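PDB 2R5O: putative ATP binding component of ABC-transporter, which probably powers export of O-antigen polysaccharide by ATP hydrolysis, its C-terminal domain, the part present here, binding the carbohydrate. Local coordinates for residues G47-I51 with L157-Y161; N69-L75 with K127-D133; V87-I91 with G103-F107. All blocks are in the same frame, centred on the assembly; numbering follows the deposited sequence. Where two conformers were deposited one is given.

Contact 1: G47-I51 with L157-Y161; sequences GAKII and LDRRY
Ile-50 meets Asp-158 and Arg-160 where two strands of the immunoglobulin-fold beta sandwich come together without pairing. Strand 48-57 belongs to one sheet and strand 153-169 to the other. Here their axes approach to 5.6 Å and run at 31° to each other. Side chains therefore make the bonds to the Ile-50 backbone. The carboxylate of Asp-158 reaches across with CG anti to its own backbone N (chi1 -172°). Its OD2 accepts the N-H of Ile-50 at 2.7 Å through the anti lone pair, the one turned away from OD1. The same OD2 forms a salt bridge with Arg-42.

The tight part is buried. Ile-50 crosses the Asp-158 side chain, and its CD1 lies 3.5 Å from Asp-158 O. Its CB also packs on CD of Arg-160. Leu-157 and Asp-158 both face Ile-145 in a classic beta bulge. Next to it, CD1 of Leu-157 rests against CB of Ala-48 at 3.9 Å. The solvent side is looser. Lys-49 leads its chain away from strand 153-169, and of its side chain, CB alone comes near OD2 of Asp-158.

The guanidinium of Arg-160 is shared. NE pairs with Glu-40, NH1 also pairs with Asp-28, and Tyr-30 adds a cation-pi contact. Across the contact, Arg-160 NH1 gives a 2.9 Å hydrogen bond to Ile-50 O, which lies only 3° out of the guanidinium plane.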
ATOM      1  N   GLY A  47      33.655   2.748  -2.363  1.00 16.19           N
ATOM      2  CA  GLY A  47      34.032   2.276  -1.044  1.00 15.97           C
ATOM      3  C   GLY A  47      33.344   0.980  -0.646  1.00 15.97           C
ATOM      4  O   GLY A  47      33.733   0.333   0.318  1.00 16.07           O
ATOM      5  N   ALA A  48      32.295   0.630  -1.383  1.00 15.90           N
ATOM      6  CA  ALA A  48      31.624  -0.659  -1.264  1.00 15.68           C
ATOM      7  C   ALA A  48      30.926  -0.896  -2.580  1.00 15.29           C
ATOM      8  O   ALA A  48      30.645   0.054  -3.313  1.00 16.81           O
ATOM      9  CB  ALA A  48      30.595  -0.633  -0.144  1.00 15.90           C
ATOM     10  N   LYS A  49      30.615  -2.150  -2.856  1.00 15.33           N
ATOM     11  CA  LYS A  49      29.929  -2.539  -4.092  1.00 15.23           C
ATOM     12  C   LYS A  49      28.851  -3.553  -3.769  1.00 14.44           C
ATOM     13  O   LYS A  49      29.136  -4.564  -3.123  1.00 14.53           O
ATOM     14  CB  LYS A  49      30.888  -3.168  -5.116  1.00 16.00           C
ATOM     15  CG  LYS A  49      31.821  -2.162  -5.740  1.00 18.52           C
ATOM     16  CD  LYS A  49      32.803  -2.847  -6.638  1.00 22.17           C
ATOM     17  CE  LYS A  49      32.241  -3.157  -7.972  1.00 23.77           C
ATOM     18  NZ  LYS A  49      33.388  -3.505  -8.921  1.00 26.24           N
ATOM     19  N   ILE A  50      27.643  -3.312  -4.287  1.00 14.09           N
ATOM     20  CA  ILE A  50      26.590  -4.306  -4.230  1.00 14.44           C
ATOM     21  C   ILE A  50      26.864  -5.250  -5.400  1.00 14.48           C
ATOM     22  O   ILE A  50      26.725  -4.860  -6.561  1.00 16.04           O
ATOM     23  CB  ILE A  50      25.199  -3.716  -4.342  1.00 14.80           C
ATOM     24  CG1 ILE A  50      25.015  -2.617  -3.298  1.00 15.36           C
ATOM     25  CG2 ILE A  50      24.185  -4.809  -4.195  1.00 15.57           C
ATOM     26  CD1 ILE A  50      23.720  -1.870  -3.446  1.00 16.58           C
ATOM     27  N   ILE A  51      27.310  -6.468  -5.104  1.00 14.50           N
ATOM     28  CA  ILE A  51      27.827  -7.384  -6.129  1.00 14.54           C
ATOM     29  C   ILE A  51      26.854  -8.506  -6.524  1.00 13.81           C
ATOM     30  O   ILE A  51      27.104  -9.208  -7.487  1.00 14.78           O
ATOM     31  CB  ILE A  51      29.190  -7.976  -5.695  1.00 14.59           C
ATOM     32  CG1 ILE A  51      29.142  -8.542  -4.272  1.00 15.28           C
ATOM     33  CG2 ILE A  51      30.269  -6.903  -5.813  1.00 15.89           C
ATOM     34  CD1 ILE A  51      30.383  -9.368  -3.941  1.00 16.59           C
ATOM     35  N   LEU A 157      27.396   4.880  -1.143  1.00 12.88           N
ATOM     36  CA  LEU A 157      28.574   4.120  -1.567  1.00 13.01           C
ATOM     37  C   LEU A 157      28.335   3.478  -2.917  1.00 12.75           C
ATOM     38  O   LEU A 157      29.126   3.668  -3.828  1.00 13.18           O
ATOM     39  CB  LEU A 157      28.985   3.083  -0.526  1.00 13.20           C
ATOM     40  CG  LEU A 157      29.160   3.629   0.896  1.00 13.96           C
ATOM     41  CD1 LEU A 157      29.452   2.514   1.861  1.00 16.46           C
ATOM     42  CD2 LEU A 157      30.258   4.688   0.964  1.00 16.07           C
ATOM     43  N   ASP A 158      27.260   2.717  -3.036  1.00 13.02           N
ATOM     44  CA  ASP A 158      26.856   2.098  -4.308  1.00 13.32           C
ATOM     45  C   ASP A 158      25.348   2.054  -4.311  1.00 13.54           C
ATOM     46  O   ASP A 158      24.761   1.507  -3.375  1.00 14.36           O
ATOM     47  CB  ASP A 158      27.451   0.680  -4.459  1.00 13.72           C
ATOM     48  CG  ASP A 158      27.230   0.078  -5.835  1.00 13.96           C
ATOM     49  OD1 ASP A 158      26.978   0.830  -6.812  1.00 14.36           O
ATOM     50  OD2 ASP A 158      27.296  -1.171  -5.941  1.00 14.34           O
ATOM     51  N   ARG A 159      24.715   2.633  -5.314  1.00 13.32           N
ATOM     52  CA  ARG A 159      23.270   2.818  -5.370  1.00 13.47           C
ATOM     53  C   ARG A 159      22.825   2.302  -6.716  1.00 13.76           C
ATOM     54  O   ARG A 159      23.168   2.888  -7.750  1.00 14.12           O
ATOM     55  CB  ARG A 159      22.924   4.293  -5.204  1.00 14.18           C
ATOM     56  CG  ARG A 159      23.538   4.918  -3.942  1.00 14.76           C
ATOM     57  CD  ARG A 159      23.051   4.260  -2.622  1.00 15.64           C
ATOM     58  NE  ARG A 159      21.626   4.441  -2.560  1.00 16.14           N
ATOM     59  CZ  ARG A 159      21.000   5.420  -1.940  1.00 17.95           C
ATOM     60  NH1 ARG A 159      21.619   6.170  -1.021  1.00 18.25           N
ATOM     61  NH2 ARG A 159      19.715   5.575  -2.180  1.00 18.70           N
ATOM     62  N   ARG A 160      22.117   1.188  -6.731  1.00 13.65           N
ATOM     63  CA  ARG A 160      21.730   0.498  -7.974  1.00 13.88           C
ATOM     64  C   ARG A 160      20.267   0.810  -8.255  1.00 13.51           C
ATOM     65  O   ARG A 160      19.359   0.018  -7.948  1.00 13.54           O
ATOM     66  CB  ARG A 160      22.096  -0.970  -7.882  1.00 14.39           C
ATOM     67  CG  ARG A 160      23.593  -1.098  -7.611  1.00 15.74           C
ATOM     68  CD  ARG A 160      24.248  -2.424  -7.934  1.00 14.59           C
ATOM     69  NE  ARG A 160      24.283  -2.651  -9.377  1.00 14.34           N
ATOM     70  CZ  ARG A 160      25.082  -3.536  -9.951  1.00 14.18           C
ATOM     71  NH1 ARG A 160      25.908  -4.255  -9.229  1.00 12.88           N
ATOM     72  NH2 ARG A 160      25.035  -3.707 -11.260  1.00 14.06           N
ATOM     73  N   TYR A 161      20.056   2.021  -8.767  1.00 14.27           N
ATOM     74  CA  TYR A 161      18.736   2.616  -8.824  1.00 14.50           C
ATOM     75  C   TYR A 161      17.976   2.064 -10.041  1.00 14.43           C
ATOM     76  O   TYR A 161      18.501   1.970 -11.155  1.00 14.35           O
ATOM     77  CB  TYR A 161      18.904   4.128  -8.924  1.00 15.51           C
ATOM     78  CG  TYR A 161      17.652   4.928  -9.091  1.00 16.09           C
ATOM     79  CD1 TYR A 161      16.735   5.073  -8.069  1.00 17.80           C
ATOM     80  CD2 TYR A 161      17.427   5.624 -10.270  1.00 19.08           C
ATOM     81  CE1 TYR A 161      15.584   5.874  -8.257  1.00 18.90           C
ATOM     82  CE2 TYR A 161      16.319   6.389 -10.454  1.00 23.46           C
ATOM     83  CZ  TYR A 161      15.410   6.509  -9.469  1.00 21.75           C
ATOM     84  OH  TYR A 161      14.313   7.318  -9.700  1.00 26.26           O
TER

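Contact 2: N69-L75 with K127-D133; sequences NQQTDFL and KFSLPVD
Residues 71-75 and 127-131 pair as antiparallel strands, with Thr-72 facing Leu-130 and Phe-74 facing Phe-128 as hydrogen-bonded pairs. Asn-69 N to Val-132 O and Val-132 N to Gln-70 O continue the bonding toward Asn-69, and Val-132 centres an inverse gamma turn. Within this chain, strand 123-131 is the outermost of its sheet in the immunoglobulin-like sandwich.

On the core face the Phe-74 ring crosses Leu-130 at about a right angle, and its CE2 lies 3.9 Å from Leu-130 CG. Thr-72 CG2 sits 3.4 Å above one face of this ring, offset toward the rim. CG2 of Val-132 touches Thr-72 OG1 at 3.5 Å and comes near the ring's edge.

The other face is more polar, though Leu-75 CG packs on Lys-127 CG (3.9 Å). In the conformer given, Ser-129 OG donates to Asp-73 OD1 at 2.6 Å, from above the carboxylate plane. Gln-56 holds OD2. The bend of Gln-71 at chi2 (71°) lays its amide beside Pro-131, and a water joins NE2 to Ser-129 O. Asn-69 ND2 donates a 3.1 Å hydrogen bond to Asp-133 OD1 and also bonds Asp-179. A second water links Asn-69 O to Asp-133 OD1.

Lys-127 to Ser-129 pair with a strand of the second subunit, whose Phe-184 meets Phe-128 edge-to-face. The sheet thus runs on across the subunit interface. Lys-127 NZ stays 4.2 Å from Asp-73 OD2, so its charge probably steadies that carboxylate without a salt bridge.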
ATOM      1  N   ASN A  69       0.301  -9.509  -2.018  1.00 18.54           N
ATOM      2  CA  ASN A  69       0.149  -9.699  -0.553  1.00 19.94           C
ATOM      3  C   ASN A  69       1.069 -10.719   0.060  1.00 20.15           C
ATOM      4  O   ASN A  69       1.124 -10.861   1.286  1.00 21.45           O
ATOM      5  CB  ASN A  69      -1.295  -9.977  -0.134  1.00 20.72           C
ATOM      6  CG  ASN A  69      -2.267  -8.978  -0.705  1.00 23.24           C
ATOM      7  OD1 ASN A  69      -3.342  -9.357  -1.196  1.00 25.99           O
ATOM      8  ND2 ASN A  69      -1.885  -7.702  -0.702  1.00 23.93           N
ATOM      9  N   GLN A  70       1.851 -11.412  -0.759  1.00 19.50           N
ATOM     10  CA  GLN A  70       2.736 -12.452  -0.235  1.00 19.52           C
ATOM     11  C   GLN A  70       4.066 -11.883   0.283  1.00 19.22           C
ATOM     12  O   GLN A  70       4.692 -11.042  -0.382  1.00 21.25           O
ATOM     13  CB  GLN A  70       2.970 -13.509  -1.310  1.00 20.03           C
ATOM     14  CG  GLN A  70       3.618 -14.755  -0.825  1.00 20.99           C
ATOM     15  CD  GLN A  70       3.461 -15.878  -1.808  1.00 26.07           C
ATOM     16  OE1 GLN A  70       2.369 -16.392  -1.995  1.00 28.81           O
ATOM     17  NE2 GLN A  70       4.545 -16.246  -2.462  1.00 27.99           N
ATOM     18  N   GLN A  71       4.518 -12.399   1.409  1.00 17.58           N
ATOM     19  CA  GLN A  71       5.868 -12.072   1.949  1.00 18.83           C
ATOM     20  C   GLN A  71       6.966 -12.486   0.959  1.00 17.48           C
ATOM     21  O   GLN A  71       6.981 -13.622   0.484  1.00 18.26           O
ATOM     22  CB  GLN A  71       6.070 -12.829   3.250  1.00 20.75           C
ATOM     23  CG  GLN A  71       7.158 -12.289   4.190  1.00 22.59           C
ATOM     24  CD  GLN A  71       6.800 -10.958   4.881  1.00 22.39           C
ATOM     25  OE1 GLN A  71       5.700 -10.451   4.760  1.00 25.84           O
ATOM     26  NE2 GLN A  71       7.748 -10.401   5.602  1.00 23.42           N
ATOM     27  N   THR A  72       7.838 -11.536   0.632  1.00 15.49           N
ATOM     28  CA  THR A  72       8.961 -11.737  -0.300  1.00 15.51           C
ATOM     29  C   THR A  72      10.241 -11.253   0.361  1.00 14.43           C
ATOM     30  O   THR A  72      10.227 -10.224   1.048  1.00 15.29           O
ATOM     31  CB  THR A  72       8.708 -11.001  -1.629  1.00 15.36           C
ATOM     32  OG1 THR A  72       7.538 -11.570  -2.215  1.00 17.13           O
ATOM     33  CG2 THR A  72       9.860 -11.099  -2.565  1.00 15.26           C
ATOM     34  N   ASP A  73      11.311 -12.007   0.177  1.00 14.09           N
ATOM     35  CA  ASP A  73      12.636 -11.651   0.666  1.00 14.98           C
ATOM     36  C   ASP A  73      13.465 -11.056  -0.459  1.00 14.53           C
ATOM     37  O   ASP A  73      13.582 -11.649  -1.527  1.00 15.08           O
ATOM     38  CB  ASP A  73      13.380 -12.875   1.201  1.00 15.62           C
ATOM     39  CG  ASP A  73      12.674 -13.570   2.327  1.00 18.28           C
ATOM     40  OD1 ASP A  73      11.974 -12.949   3.141  1.00 17.68           O
ATOM     41  OD2 ASP A  73      12.889 -14.788   2.430  1.00 21.90           O
ATOM     42  N   PHE A  74      14.041  -9.892  -0.189  1.00 14.37           N
ATOM     43  CA  PHE A  74      14.885  -9.151  -1.105  1.00 14.68           C
ATOM     44  C   PHE A  74      16.252  -9.053  -0.456  1.00 14.58           C
ATOM     45  O   PHE A  74      16.418  -8.345   0.551  1.00 15.31           O
ATOM     46  CB  PHE A  74      14.307  -7.750  -1.320  1.00 15.04           C
ATOM     47  CG  PHE A  74      12.938  -7.749  -1.960  1.00 14.64           C
ATOM     48  CD1 PHE A  74      12.792  -7.835  -3.328  1.00 14.65           C
ATOM     49  CD2 PHE A  74      11.779  -7.659  -1.191  1.00 15.60           C
ATOM     50  CE1 PHE A  74      11.539  -7.804  -3.903  1.00 15.26           C
ATOM     51  CE2 PHE A  74      10.564  -7.650  -1.783  1.00 15.76           C
ATOM     52  CZ  PHE A  74      10.442  -7.704  -3.146  1.00 15.30           C
ATOM     53  N   LEU A  75      17.221  -9.788  -0.986  1.00 14.56           N
ATOM     54  CA  LEU A  75      18.566  -9.893  -0.412  1.00 15.02           C
ATOM     55  C   LEU A  75      19.583  -9.227  -1.312  1.00 14.78           C
ATOM     56  O   LEU A  75      19.518  -9.360  -2.544  1.00 14.67           O
ATOM     57  CB  LEU A  75      18.980 -11.357  -0.207  1.00 15.53           C
ATOM     58  CG  LEU A  75      18.077 -12.151   0.741  1.00 16.39           C
ATOM     59  CD1 LEU A  75      16.977 -12.893  -0.002  1.00 17.35           C
ATOM     60  CD2 LEU A  75      18.893 -13.086   1.611  1.00 20.88           C
ATOM     61  N   LYS A 127      18.968  -8.491   4.200  1.00 15.35           N
ATOM     62  CA  LYS A 127      17.680  -8.976   3.748  1.00 15.14           C
ATOM     63  C   LYS A 127      16.558  -8.053   4.190  1.00 15.08           C
ATOM     64  O   LYS A 127      16.409  -7.789   5.391  1.00 16.83           O
ATOM     65  CB  LYS A 127      17.447 -10.393   4.293  1.00 15.44           C
ATOM     66  CG  LYS A 127      16.076 -10.959   3.924  1.00 17.63           C
ATOM     67  CD  LYS A 127      15.919 -12.410   4.296  1.00 21.49           C
ATOM     68  CE  LYS A 127      15.643 -12.634   5.739  1.00 24.45           C
ATOM     69  NZ  LYS A 127      15.203 -14.075   5.898  1.00 28.43           N
ATOM     70  N   PHE A 128      15.732  -7.628   3.238  1.00 15.09           N
ATOM     71  CA  PHE A 128      14.486  -6.902   3.516  1.00 14.52           C
ATOM     72  C   PHE A 128      13.349  -7.861   3.164  1.00 14.77           C
ATOM     73  O   PHE A 128      13.290  -8.356   2.038  1.00 16.80           O
ATOM     74  CB  PHE A 128      14.376  -5.644   2.641  1.00 14.73           C
ATOM     75  CG  PHE A 128      15.375  -4.583   2.998  1.00 14.29           C
ATOM     76  CD1 PHE A 128      15.027  -3.598   3.890  1.00 14.64           C
ATOM     77  CD2 PHE A 128      16.632  -4.571   2.439  1.00 16.15           C
ATOM     78  CE1 PHE A 128      15.922  -2.623   4.244  1.00 15.83           C
ATOM     79  CE2 PHE A 128      17.539  -3.588   2.794  1.00 15.89           C
ATOM     80  CZ  PHE A 128      17.183  -2.632   3.681  1.00 15.63           C
ATOM     81  N   SER A 129      12.457  -8.113   4.099  1.00 14.72           N
ATOM     82  CA  SER A 129      11.345  -9.029   3.870  1.00 14.51           C
ATOM     83  C   SER A 129      10.050  -8.238   4.041  1.00 14.81           C
ATOM     84  O   SER A 129       9.845  -7.619   5.078  1.00 15.32           O
ATOM     85  CB  SER A 129      11.375 -10.199   4.853  0.65 15.52           C
ATOM     86  OG  SER A 129      12.559 -10.953   4.729  0.65 16.93           O
ATOM     87  N   LEU A 130       9.169  -8.297   3.058  1.00 14.25           N
ATOM     88  CA  LEU A 130       7.966  -7.503   3.100  1.00 15.58           C
ATOM     89  C   LEU A 130       6.881  -8.154   2.259  1.00 15.86           C
ATOM     90  O   LEU A 130       7.172  -8.880   1.311  1.00 15.24           O
ATOM     91  CB  LEU A 130       8.243  -6.063   2.632  1.00 15.47           C
ATOM     92  CG  LEU A 130       8.796  -5.947   1.211  1.00 15.46           C
ATOM     93  CD1 LEU A 130       7.701  -5.719   0.190  1.00 17.97           C
ATOM     94  CD2 LEU A 130       9.870  -4.863   1.099  1.00 19.32           C
ATOM     95  N   PRO A 131       5.626  -7.879   2.630  1.00 16.92           N
ATOM     96  CA  PRO A 131       4.494  -8.347   1.854  1.00 18.02           C
ATOM     97  C   PRO A 131       4.300  -7.429   0.652  1.00 16.44           C
ATOM     98  O   PRO A 131       4.220  -6.213   0.800  1.00 17.05           O
ATOM     99  CB  PRO A 131       3.332  -8.253   2.844  1.00 18.19           C
ATOM    100  CG  PRO A 131       3.667  -7.116   3.686  1.00 20.97           C
ATOM    101  CD  PRO A 131       5.173  -7.124   3.813  1.00 17.97           C
ATOM    102  N   VAL A 132       4.231  -8.005  -0.531  1.00 18.24           N
ATOM    103  CA  VAL A 132       4.183  -7.189  -1.725  1.00 18.04           C
ATOM    104  C   VAL A 132       2.712  -6.769  -1.962  1.00 18.11           C
ATOM    105  O   VAL A 132       1.987  -7.334  -2.798  1.00 18.92           O
ATOM    106  CB  VAL A 132       4.828  -7.904  -2.906  1.00 18.93           C
ATOM    107  CG1 VAL A 132       4.838  -7.012  -4.143  1.00 19.24           C
ATOM    108  CG2 VAL A 132       6.279  -8.319  -2.537  1.00 18.20           C
ATOM    109  N   ASP A 133       2.298  -5.770  -1.195  1.00 17.99           N
ATOM    110  CA  ASP A 133       0.878  -5.313  -1.111  1.00 16.92           C
ATOM    111  C   ASP A 133       0.581  -4.289  -2.256  1.00 16.94           C
ATOM    112  O   ASP A 133       0.325  -3.112  -2.017  1.00 17.74           O
ATOM    113  CB  ASP A 133       0.602  -4.725   0.290  1.00 18.33           C
ATOM    114  CG  ASP A 133       0.539  -5.761   1.400  1.00 18.37           C
ATOM    115  OD1 ASP A 133       0.445  -6.964   1.127  1.00 21.46           O
ATOM    116  OD2 ASP A 133       0.577  -5.379   2.598  1.00 21.41           O
TER
HETATM  117  O   HOH W   1      -0.087  -8.975   3.138  1.00 21.60           O
HETATM  118  O   HOH W   2       7.352  -7.700   6.996  1.00 28.91           O

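Contact 3: V87-I91 with G103-F107; sequences VVPGI and GTNSF
Val-88 and Asn-105 cross obliquely in a beta hairpin of the immunoglobulin-like fold, formed by strands 84-95 and 100-105. With chi1 at 179°, CG1 of Val-88 swings opposite the backbone N and presses on Asn-105 CG at 3.5 Å. The Asn-105 side chain stands between its own N and carbonyl carbon (chi1 66°). From there OD1 caps the following helix, 106-109, by accepting the N-H of Leu-108. The methyl of Val-88 thus packs against the N-cap residue.

On the other face, Ile-91 and Thr-104 lie side by side and point the same way. Ile-91 CG1 meets Thr-104 CG2 at 3.8 Å. Their backbones exchange two hydrogen bonds, Ile-91 N to Thr-104 O and Thr-104 N to Ile-91 O. Phe-128 packs on both side chains.

Gly-90 pairs with Asn-105 between these two sets, without hydrogen bonds of its own across the hairpin. Their CA atoms are only 3.8 Å apart. Gly-90 CA also lies 3.3 Å from Thr-104 O.

Where the strand turns into the helix, Ser-106 faces Pro-89. Its OG lies 3.3 Å from Pro-89 CD. Phe-184 of the second subunit packs on both residues, and Trp-175 of that subunit packs on Asn-105. The backbones join here too, as Ser-106 N donates a hydrogen bond to Pro-89 O at 3.0 Å.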
ATOM      1  N   VAL A  87      26.943   1.101   8.455  1.00 15.58           N
ATOM      2  CA  VAL A  87      26.539   0.925   7.058  1.00 14.89           C
ATOM      3  C   VAL A  87      25.025   0.728   7.039  1.00 14.37           C
ATOM      4  O   VAL A  87      24.451   0.105   7.942  1.00 14.82           O
ATOM      5  CB  VAL A  87      27.289  -0.199   6.327  1.00 15.22           C
ATOM      6  CG1 VAL A  87      28.797   0.049   6.430  1.00 15.19           C
ATOM      7  CG2 VAL A  87      26.974  -1.592   6.899  1.00 16.11           C
ATOM      8  N   VAL A  88      24.396   1.244   5.991  1.00 13.94           N
ATOM      9  CA  VAL A  88      22.960   1.358   5.933  1.00 13.99           C
ATOM     10  C   VAL A  88      22.504   0.938   4.540  1.00 13.51           C
ATOM     11  O   VAL A  88      22.531   1.718   3.588  1.00 14.13           O
ATOM     12  CB  VAL A  88      22.540   2.807   6.201  1.00 14.23           C
ATOM     13  CG1 VAL A  88      21.038   2.957   6.113  1.00 14.46           C
ATOM     14  CG2 VAL A  88      23.024   3.248   7.599  1.00 15.93           C
ATOM     15  N   PRO A  89      22.114  -0.333   4.395  1.00 13.46           N
ATOM     16  CA  PRO A  89      21.495  -0.792   3.160  1.00 13.76           C
ATOM     17  C   PRO A  89      20.082  -0.264   3.037  1.00 13.26           C
ATOM     18  O   PRO A  89      19.428  -0.025   4.047  1.00 13.48           O
ATOM     19  CB  PRO A  89      21.487  -2.306   3.298  1.00 14.03           C
ATOM     20  CG  PRO A  89      21.517  -2.534   4.755  1.00 16.25           C
ATOM     21  CD  PRO A  89      22.293  -1.419   5.372  1.00 13.72           C
ATOM     22  N   GLY A  90      19.579  -0.144   1.818  1.00 13.70           N
ATOM     23  CA  GLY A  90      18.230   0.318   1.608  1.00 13.77           C
ATOM     24  C   GLY A  90      17.627  -0.187   0.329  1.00 13.21           C
ATOM     25  O   GLY A  90      18.328  -0.662  -0.568  1.00 13.83           O
ATOM     26  N   ILE A  91      16.320   0.003   0.227  1.00 13.18           N
ATOM     27  CA  ILE A  91      15.556  -0.358  -0.954  1.00 14.10           C
ATOM     28  C   ILE A  91      14.579   0.767  -1.325  1.00 14.10           C
ATOM     29  O   ILE A  91      14.107   1.521  -0.448  1.00 14.43           O
ATOM     30  CB  ILE A  91      14.749  -1.645  -0.725  1.00 14.87           C
ATOM     31  CG1 ILE A  91      13.860  -1.575   0.526  1.00 14.96           C
ATOM     32  CG2 ILE A  91      15.666  -2.848  -0.717  1.00 16.80           C
ATOM     33  CD1 ILE A  91      12.864  -2.734   0.541  1.00 16.92           C
ATOM     34  N   GLY A 103      10.004   3.173   0.258  1.00 14.23           N
ATOM     35  CA  GLY A 103      11.429   3.112   0.477  1.00 14.45           C
ATOM     36  C   GLY A 103      11.725   2.998   1.938  1.00 14.38           C
ATOM     37  O   GLY A 103      10.983   3.504   2.780  1.00 14.62           O
ATOM     38  N   THR A 104      12.831   2.332   2.231  1.00 14.29           N
ATOM     39  CA  THR A 104      13.300   2.200   3.601  1.00 14.18           C
ATOM     40  C   THR A 104      14.770   1.868   3.592  1.00 13.90           C
ATOM     41  O   THR A 104      15.393   1.699   2.549  1.00 13.78           O
ATOM     42  CB  THR A 104      12.463   1.148   4.381  1.00 15.21           C
ATOM     43  OG1 THR A 104      12.776   1.247   5.785  1.00 14.72           O
ATOM     44  CG2 THR A 104      12.706  -0.270   3.884  1.00 15.86           C
ATOM     45  N   ASN A 105      15.325   1.770   4.784  1.00 13.34           N
ATOM     46  CA  ASN A 105      16.689   1.324   4.947  1.00 13.35           C
ATOM     47  C   ASN A 105      16.785   0.581   6.269  1.00 13.59           C
ATOM     48  O   ASN A 105      15.803   0.455   6.985  1.00 14.15           O
ATOM     49  CB  ASN A 105      17.672   2.489   4.790  1.00 14.26           C
ATOM     50  CG  ASN A 105      17.550   3.528   5.864  1.00 13.98           C
ATOM     51  OD1 ASN A 105      17.273   3.241   7.013  1.00 14.46           O
ATOM     52  ND2 ASN A 105      17.847   4.779   5.486  1.00 16.75           N
ATOM     53  N   SER A 106      17.952   0.049   6.605  1.00 13.96           N
ATOM     54  CA  SER A 106      18.089  -0.756   7.796  1.00 14.25           C
ATOM     55  C   SER A 106      17.677  -0.011   9.049  1.00 14.42           C
ATOM     56  O   SER A 106      17.121  -0.610   9.979  1.00 15.46           O
ATOM     57  CB  SER A 106      19.507  -1.283   7.943  1.00 14.10           C
ATOM     58  OG  SER A 106      20.454  -0.234   7.898  1.00 13.58           O
ATOM     59  N   PHE A 107      18.036   1.266   9.115  1.00 14.67           N
ATOM     60  CA  PHE A 107      17.747   2.098  10.267  1.00 15.16           C
ATOM     61  C   PHE A 107      16.242   2.353  10.423  1.00 14.40           C
ATOM     62  O   PHE A 107      15.665   2.146  11.494  1.00 15.95           O
ATOM     63  CB  PHE A 107      18.527   3.402  10.133  1.00 16.10           C
ATOM     64  CG  PHE A 107      18.342   4.322  11.308  1.00 18.16           C
ATOM     65  CD1 PHE A 107      18.926   4.033  12.539  1.00 19.06           C
ATOM     66  CD2 PHE A 107      17.530   5.427  11.199  1.00 21.43           C
ATOM     67  CE1 PHE A 107      18.753   4.881  13.638  1.00 20.87           C
ATOM     68  CE2 PHE A 107      17.339   6.282  12.317  1.00 21.24           C
ATOM     69  CZ  PHE A 107      17.940   5.972  13.520  1.00 22.06           C
TER

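How the contacts relate
Contacts 2 and 3 touch through the core of the sandwich. CZ of Phe-128 is 3.5 Å from Pro-89 O, and Leu-130 CD2 is 3.7 Å from Ile-91 CD1. Their centres are about 14 Å apart, and both meet the second subunit. Contact 1 does not touch that subunit. It lies about 21 Å from contact 2 and about 12 Å from contact 3, centre to centre, and shares a sheet with each. In the chain, contact 3 is nested inside the loop of contact 2, and contact 2 inside that of contact 1. Bound sodium ions lie about 4, 6 and 10 Å from the side chains of Thr-104, Asn-69 and Asp-158, respectively.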